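Local coordinates for protein diaminopimelate decarboxylase (Helicobacter pylori, PDB 2QGH) that catalyses the pyridoxal-phosphate-dependent decarboxylation of meso-diaminopimelate to L-lysine, the last step of bacterial lysine biosynthesis, at residues 305-319 / 341-355. Sequence-based numbering, arbitrary orientation.
With LYS (lysine), chain C; LYS (lysine), chain B.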
loop_
_atom_site.group_PDB
_atom_site.type_symbol
_atom_site.label_atom_id
_atom_site.label_comp_id
_atom_site.label_asym_id
_atom_site.label_seq_id
_atom_site.Cartn_x
_atom_site.Cartn_y
_atom_site.Cartn_z
ATOM N N ARG A 305 -19.276 -10.381 -15.705
ATOM C CA ARG A 305 -19.168 -11.359 -14.630
ATOM C C ARG A 305 -18.069 -10.953 -13.672
ATOM O O ARG A 305 -16.987 -10.530 -14.091
ATOM C CB ARG A 305 -18.862 -12.773 -15.159
ATOM C CG ARG A 305 -18.435 -13.727 -14.034
ATOM C CD ARG A 305 -18.587 -15.205 -14.368
ATOM N NE ARG A 305 -17.603 -15.676 -15.331
ATOM C CZ ARG A 305 -16.691 -16.610 -15.078
ATOM N NH1 ARG A 305 -16.626 -17.183 -13.883
ATOM N NH2 ARG A 305 -15.844 -16.979 -16.031
ATOM N N PHE A 306 -18.356 -11.085 -12.382
ATOM C CA PHE A 306 -17.391 -10.749 -11.356
ATOM C C PHE A 306 -17.097 -11.961 -10.484
ATOM O O PHE A 306 -18.010 -12.577 -9.925
ATOM C CB PHE A 306 -17.908 -9.607 -10.479
ATOM C CG PHE A 306 -18.058 -8.295 -11.200
ATOM C CD1 PHE A 306 -19.263 -7.944 -11.794
ATOM C CD2 PHE A 306 -17.000 -7.393 -11.256
ATOM C CE1 PHE A 306 -19.414 -6.707 -12.430
ATOM C CE2 PHE A 306 -17.141 -6.158 -11.887
ATOM C CZ PHE A 306 -18.352 -5.814 -12.474
ATOM N N VAL A 307 -15.819 -12.306 -10.380
ATOM C CA VAL A 307 -15.395 -13.422 -9.549
ATOM C C VAL A 307 -14.765 -12.834 -8.285
ATOM O O VAL A 307 -13.616 -12.390 -8.299
ATOM C CB VAL A 307 -14.372 -14.309 -10.285
ATOM C CG1 VAL A 307 -13.740 -15.309 -9.308
ATOM C CG2 VAL A 307 -15.063 -15.045 -11.438
ATOM N N ILE A 308 -15.536 -12.832 -7.199
ATOM C CA ILE A 308 -15.104 -12.290 -5.916
ATOM C C ILE A 308 -14.290 -13.297 -5.125
ATOM O O ILE A 308 -14.774 -14.370 -4.753
ATOM C CB ILE A 308 -16.327 -11.828 -5.088
ATOM C CG1 ILE A 308 -17.072 -10.739 -5.860
ATOM C CG2 ILE A 308 -15.893 -11.285 -3.749
ATOM C CD1 ILE A 308 -18.539 -10.626 -5.496
ATOM N N VAL A 309 -13.045 -12.917 -4.859
ATOM C CA VAL A 309 -12.093 -13.748 -4.150
ATOM C C VAL A 309 -11.771 -13.146 -2.772
ATOM O O VAL A 309 -12.002 -11.958 -2.551
ATOM C CB VAL A 309 -10.857 -13.902 -5.062
ATOM C CG1 VAL A 309 -9.575 -13.594 -4.314
ATOM C CG2 VAL A 309 -10.855 -15.291 -5.676
ATOM N N ASP A 310 -11.247 -13.948 -1.840
ATOM C CA ASP A 310 -10.980 -13.424 -0.500
ATOM C C ASP A 310 -9.673 -12.665 -0.253
ATOM O O ASP A 310 -9.432 -12.232 0.867
ATOM C CB ASP A 310 -11.159 -14.522 0.576
ATOM C CG ASP A 310 -10.226 -15.721 0.392
ATOM O OD1 ASP A 310 -9.262 -15.645 -0.397
ATOM O OD2 ASP A 310 -10.457 -16.754 1.061
ATOM N N ALA A 311 -8.839 -12.506 -1.278
ATOM C CA ALA A 311 -7.590 -11.744 -1.155
ATOM C C ALA A 311 -7.899 -10.379 -1.774
ATOM O O ALA A 311 -8.774 -10.276 -2.628
ATOM C CB ALA A 311 -6.454 -12.425 -1.920
ATOM N N GLY A 312 -7.201 -9.333 -1.348
ATOM C CA GLY A 312 -7.482 -8.023 -1.899
ATOM C C GLY A 312 -6.250 -7.183 -2.162
ATOM O O GLY A 312 -5.122 -7.612 -1.918
ATOM N N MET A 313 -6.473 -5.970 -2.645
ATOM C CA MET A 313 -5.382 -5.060 -2.950
ATOM C C MET A 313 -4.477 -4.803 -1.746
ATOM O O MET A 313 -3.287 -4.533 -1.912
ATOM C CB MET A 313 -5.942 -3.743 -3.475
ATOM C CG MET A 313 -6.770 -2.977 -2.456
ATOM S SD MET A 313 -7.325 -1.432 -3.170
ATOM C CE MET A 313 -5.755 -0.495 -3.259
ATOM N N ASN A 314 -5.023 -4.883 -0.533
ATOM C CA ASN A 314 -4.186 -4.671 0.644
ATOM C C ASN A 314 -3.126 -5.772 0.713
ATOM O O ASN A 314 -2.017 -5.541 1.188
ATOM C CB ASN A 314 -5.014 -4.676 1.937
ATOM C CG ASN A 314 -5.523 -6.052 2.300
ATOM O OD1 ASN A 314 -6.399 -6.595 1.634
ATOM N ND2 ASN A 314 -4.970 -6.629 3.357
ATOM N N ASP A 315 -3.467 -6.963 0.228
ATOM C CA ASP A 315 -2.535 -8.094 0.239
ATOM C C ASP A 315 -1.591 -8.060 -0.955
ATOM O O ASP A 315 -0.436 -8.462 -0.861
ATOM C CB ASP A 315 -3.280 -9.432 0.179
ATOM C CG ASP A 315 -4.350 -9.567 1.236
ATOM O OD1 ASP A 315 -4.030 -9.475 2.440
ATOM O OD2 ASP A 315 -5.518 -9.785 0.848
ATOM N N PHE A 316 -2.098 -7.594 -2.087
ATOM C CA PHE A 316 -1.306 -7.551 -3.308
ATOM C C PHE A 316 -1.597 -6.242 -4.011
ATOM O O PHE A 316 -2.639 -6.076 -4.644
ATOM C CB PHE A 316 -1.675 -8.746 -4.195
ATOM C CG PHE A 316 -0.850 -8.860 -5.436
ATOM C CD1 PHE A 316 0.543 -8.899 -5.361
ATOM C CD2 PHE A 316 -1.461 -8.926 -6.686
ATOM C CE1 PHE A 316 1.318 -8.999 -6.518
ATOM C CE2 PHE A 316 -0.694 -9.026 -7.852
ATOM C CZ PHE A 316 0.697 -9.062 -7.767
ATOM N N LEU A 317 -0.642 -5.326 -3.906
ATOM C CA LEU A 317 -0.751 -3.980 -4.449
ATOM C C LEU A 317 -0.346 -3.738 -5.907
ATOM O O LEU A 317 -0.744 -2.729 -6.500
ATOM C CB LEU A 317 0.062 -3.048 -3.545
ATOM C CG LEU A 317 -0.141 -1.534 -3.614
ATOM C CD1 LEU A 317 -1.599 -1.199 -3.260
ATOM C CD2 LEU A 317 0.823 -0.850 -2.654
ATOM N N ARG A 318 0.421 -4.654 -6.497
ATOM C CA ARG A 318 0.917 -4.448 -7.857
ATOM C C ARG A 318 -0.083 -4.043 -8.949
ATOM O O ARG A 318 0.149 -3.074 -9.676
ATOM C CB ARG A 318 1.734 -5.669 -8.318
ATOM C CG ARG A 318 2.956 -5.970 -7.450
ATOM C CD ARG A 318 4.128 -6.527 -8.264
ATOM N NE ARG A 318 4.751 -5.484 -9.074
ATOM C CZ ARG A 318 4.874 -5.523 -10.399
ATOM N NH1 ARG A 318 4.422 -6.561 -11.087
ATOM N NH2 ARG A 318 5.443 -4.513 -11.039
ATOM N N PRO A 319 -1.209 -4.765 -9.080
ATOM C CA PRO A 319 -2.184 -4.407 -10.118
ATOM C C PRO A 319 -2.641 -2.953 -10.081
ATOM O O PRO A 319 -2.632 -2.266 -11.101
ATOM C CB PRO A 319 -3.334 -5.379 -9.862
ATOM C CG PRO A 319 -2.643 -6.565 -9.296
ATOM C CD PRO A 319 -1.671 -5.940 -8.324
ATOM N N PRO A 341 -15.411 -14.526 -19.991
ATOM C CA PRO A 341 -14.719 -13.329 -19.503
ATOM C C PRO A 341 -15.229 -12.891 -18.126
ATOM O O PRO A 341 -16.438 -12.894 -17.877
ATOM C CB PRO A 341 -15.003 -12.299 -20.595
ATOM C CG PRO A 341 -16.340 -12.724 -21.130
ATOM C CD PRO A 341 -16.191 -14.225 -21.205
ATOM N N CYS A 342 -14.305 -12.512 -17.241
ATOM C CA CYS A 342 -14.666 -12.083 -15.888
ATOM C C CYS A 342 -13.572 -11.265 -15.213
ATOM O O CYS A 342 -12.389 -11.448 -15.489
ATOM C CB CYS A 342 -14.946 -13.300 -15.011
ATOM S SG CYS A 342 -13.455 -14.228 -14.577
ATOM N N ASP A 343 -13.982 -10.367 -14.321
ATOM C CA ASP A 343 -13.050 -9.546 -13.555
ATOM C C ASP A 343 -12.825 -10.248 -12.225
ATOM O O ASP A 343 -13.775 -10.504 -11.489
ATOM C CB ASP A 343 -13.629 -8.157 -13.284
ATOM C CG ASP A 343 -13.598 -7.266 -14.500
ATOM O OD1 ASP A 343 -13.890 -6.060 -14.354
ATOM O OD2 ASP A 343 -13.282 -7.765 -15.600
ATOM N N VAL A 344 -11.575 -10.577 -11.924
ATOM C CA VAL A 344 -11.243 -11.239 -10.666
ATOM C C VAL A 344 -11.011 -10.115 -9.654
ATOM O O VAL A 344 -10.066 -9.338 -9.785
ATOM C CB VAL A 344 -9.983 -12.096 -10.836
ATOM C CG1 VAL A 344 -9.751 -12.950 -9.600
ATOM C CG2 VAL A 344 -10.139 -12.975 -12.075
ATOM N N VAL A 345 -11.890 -10.028 -8.657
ATOM C CA VAL A 345 -11.818 -8.964 -7.662
ATOM C C VAL A 345 -11.741 -9.422 -6.213
ATOM O O VAL A 345 -12.137 -10.540 -5.872
ATOM C CB VAL A 345 -13.027 -8.011 -7.802
ATOM C CG1 VAL A 345 -13.175 -7.570 -9.255
ATOM C CG2 VAL A 345 -14.300 -8.701 -7.328
ATOM N N GLY A 346 -11.232 -8.534 -5.364
ATOM C CA GLY A 346 -11.103 -8.832 -3.951
ATOM C C GLY A 346 -12.238 -8.241 -3.129
ATOM O O GLY A 346 -13.209 -7.720 -3.680
ATOM N N PRO A 347 -12.140 -8.297 -1.795
ATOM C CA PRO A 347 -13.200 -7.755 -0.946
ATOM C C PRO A 347 -13.124 -6.277 -0.586
ATOM O O PRO A 347 -14.061 -5.757 0.012
ATOM C CB PRO A 347 -13.113 -8.619 0.320
ATOM C CG PRO A 347 -12.297 -9.815 -0.091
ATOM C CD PRO A 347 -11.293 -9.217 -1.025
ATOM N N VAL A 348 -12.044 -5.586 -0.935
ATOM C CA VAL A 348 -11.959 -4.195 -0.513
ATOM C C VAL A 348 -12.828 -3.225 -1.301
ATOM O O VAL A 348 -12.997 -3.338 -2.513
ATOM C CB VAL A 348 -10.473 -3.719 -0.405
ATOM C CG1 VAL A 348 -9.565 -4.928 -0.139
ATOM C CG2 VAL A 348 -10.048 -2.949 -1.610
ATOM N N CYS A 349 -13.408 -2.292 -0.553
ATOM C CA CYS A 349 -14.333 -1.270 -1.033
ATOM C C CYS A 349 -13.959 -0.362 -2.205
ATOM O O CYS A 349 -14.729 0.532 -2.549
ATOM C CB CYS A 349 -14.726 -0.396 0.162
ATOM S SG CYS A 349 -13.291 0.191 1.113
ATOM N N GLU A 350 -12.807 -0.587 -2.827
ATOM C CA GLU A 350 -12.354 0.249 -3.943
ATOM C C GLU A 350 -12.367 -0.414 -5.305
ATOM O O GLU A 350 -12.165 -1.619 -5.415
ATOM C CB GLU A 350 -10.938 0.717 -3.693
ATOM C CG GLU A 350 -10.840 2.054 -3.087
ATOM C CD GLU A 350 -9.439 2.332 -2.640
ATOM O OE1 GLU A 350 -8.533 2.349 -3.500
ATOM O OE2 GLU A 350 -9.253 2.519 -1.425
ATOM N N SER A 351 -12.560 0.393 -6.346
ATOM C CA SER A 351 -12.578 -0.113 -7.715
ATOM C C SER A 351 -11.200 -0.610 -8.141
ATOM O O SER A 351 -11.090 -1.503 -8.978
ATOM C CB SER A 351 -13.051 0.970 -8.687
ATOM O OG SER A 351 -14.448 1.177 -8.579
ATOM N N SER A 352 -10.149 -0.029 -7.570
ATOM C CA SER A 352 -8.796 -0.448 -7.898
ATOM C C SER A 352 -8.572 -1.865 -7.402
ATOM O O SER A 352 -7.597 -2.521 -7.777
ATOM C CB SER A 352 -7.783 0.494 -7.260
ATOM O OG SER A 352 -8.124 0.772 -5.914
ATOM N N ASP A 353 -9.487 -2.351 -6.568
ATOM C CA ASP A 353 -9.350 -3.694 -6.041
ATOM C C ASP A 353 -9.895 -4.805 -6.929
ATOM O O ASP A 353 -10.908 -5.438 -6.615
ATOM C CB ASP A 353 -9.988 -3.805 -4.659
ATOM C CG ASP A 353 -9.900 -5.204 -4.108
ATOM O OD1 ASP A 353 -8.797 -5.788 -4.176
ATOM O OD2 ASP A 353 -10.921 -5.725 -3.616
ATOM N N THR A 354 -9.221 -5.024 -8.053
ATOM C CA THR A 354 -9.564 -6.097 -8.974
ATOM C C THR A 354 -8.218 -6.591 -9.479
ATOM O O THR A 354 -7.409 -5.815 -9.981
ATOM C CB THR A 354 -10.486 -5.634 -10.157
ATOM O OG1 THR A 354 -9.976 -6.143 -11.397
ATOM C CG2 THR A 354 -10.591 -4.140 -10.222
ATOM N N PHE A 355 -7.972 -7.881 -9.304
ATOM C CA PHE A 355 -6.717 -8.489 -9.700
ATOM C C PHE A 355 -6.516 -8.552 -11.209
ATOM O O PHE A 355 -5.451 -8.198 -11.712
ATOM C CB PHE A 355 -6.620 -9.893 -9.101
ATOM C CG PHE A 355 -6.555 -9.911 -7.593
ATOM C CD1 PHE A 355 -5.428 -9.447 -6.923
ATOM C CD2 PHE A 355 -7.607 -10.416 -6.846
ATOM C CE1 PHE A 355 -5.353 -9.490 -5.530
ATOM C CE2 PHE A 355 -7.537 -10.463 -5.449
ATOM C CZ PHE A 355 -6.407 -10.000 -4.793
HETATM N N LYS C . -8.731 4.911 -0.766
HETATM C CA LYS C . -9.332 5.962 -1.646
HETATM C C LYS C . -8.564 7.276 -1.507
HETATM O O LYS C . -7.465 7.235 -0.918
HETATM C CB LYS C . -10.814 6.164 -1.282
HETATM C CG LYS C . -11.674 4.942 -1.571
HETATM C CD LYS C . -13.029 5.005 -0.891
HETATM C CE LYS C . -13.843 3.761 -1.238
HETATM N NZ LYS C . -15.138 3.624 -0.488
HETATM O OXT LYS C . -9.058 8.323 -1.983
HETATM N N LYS B . 7.722 -2.092 -6.077
HETATM C CA LYS B . 7.976 -2.174 -7.550
HETATM C C LYS B . 7.136 -3.288 -8.174
HETATM O O LYS B . 6.228 -3.778 -7.474
HETATM C CB LYS B . 9.473 -2.419 -7.809
HETATM C CG LYS B . 10.355 -1.258 -7.373
HETATM C CD LYS B . 11.822 -1.635 -7.291
HETATM C CE LYS B . 12.648 -0.422 -6.868
HETATM N NZ LYS B . 14.095 -0.711 -6.585
HETATM O OXT LYS B . 7.388 -3.657 -9.343
#
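Met313 and Val348 meet at the tight end of this contact, where Met313 CG lies 3.4 Å from Val348 CG2 and the two side chains cross at about a right angle. With CG between backbone N and carbonyl carbon (chi1 65°) and chi2 near 180°, Met313 SD arrives 3.6 Å from Ser352 OG; the bend at chi3 turns only CE. Asp353 OD1 accepts the N-H of Met313 (N to OD1 2.8 Å, angle at H 140°) from above its carboxylate plane. The Phe355 ring turns its edge to Ala311 O, 3.1 Å from CE2, and to Gly312 N. Before these loops, parallel strands 306-309 and 341-345 pair within the beta domain that accompanies the PLP-binding barrel in this decarboxylase family; four backbone bonds, ending with Val309 N to Val345 O at 2.7 Å, fix the register. Beyond them the segments reach two active sites of the dimer. Arg318, in helix 318-322, donates from NE to the chain B lysine carboxylate; Glu350 OE2 accepts from the chain C lysine amino group, and OE1 bonds Tyr322 of the second subunit. Cys342 CB packs over one face of the Arg305 guanidinium, whose NH1 pairs with Glu298, whereas the side chain of exposed Pro341 stays 5.9 Å or more from 305-319.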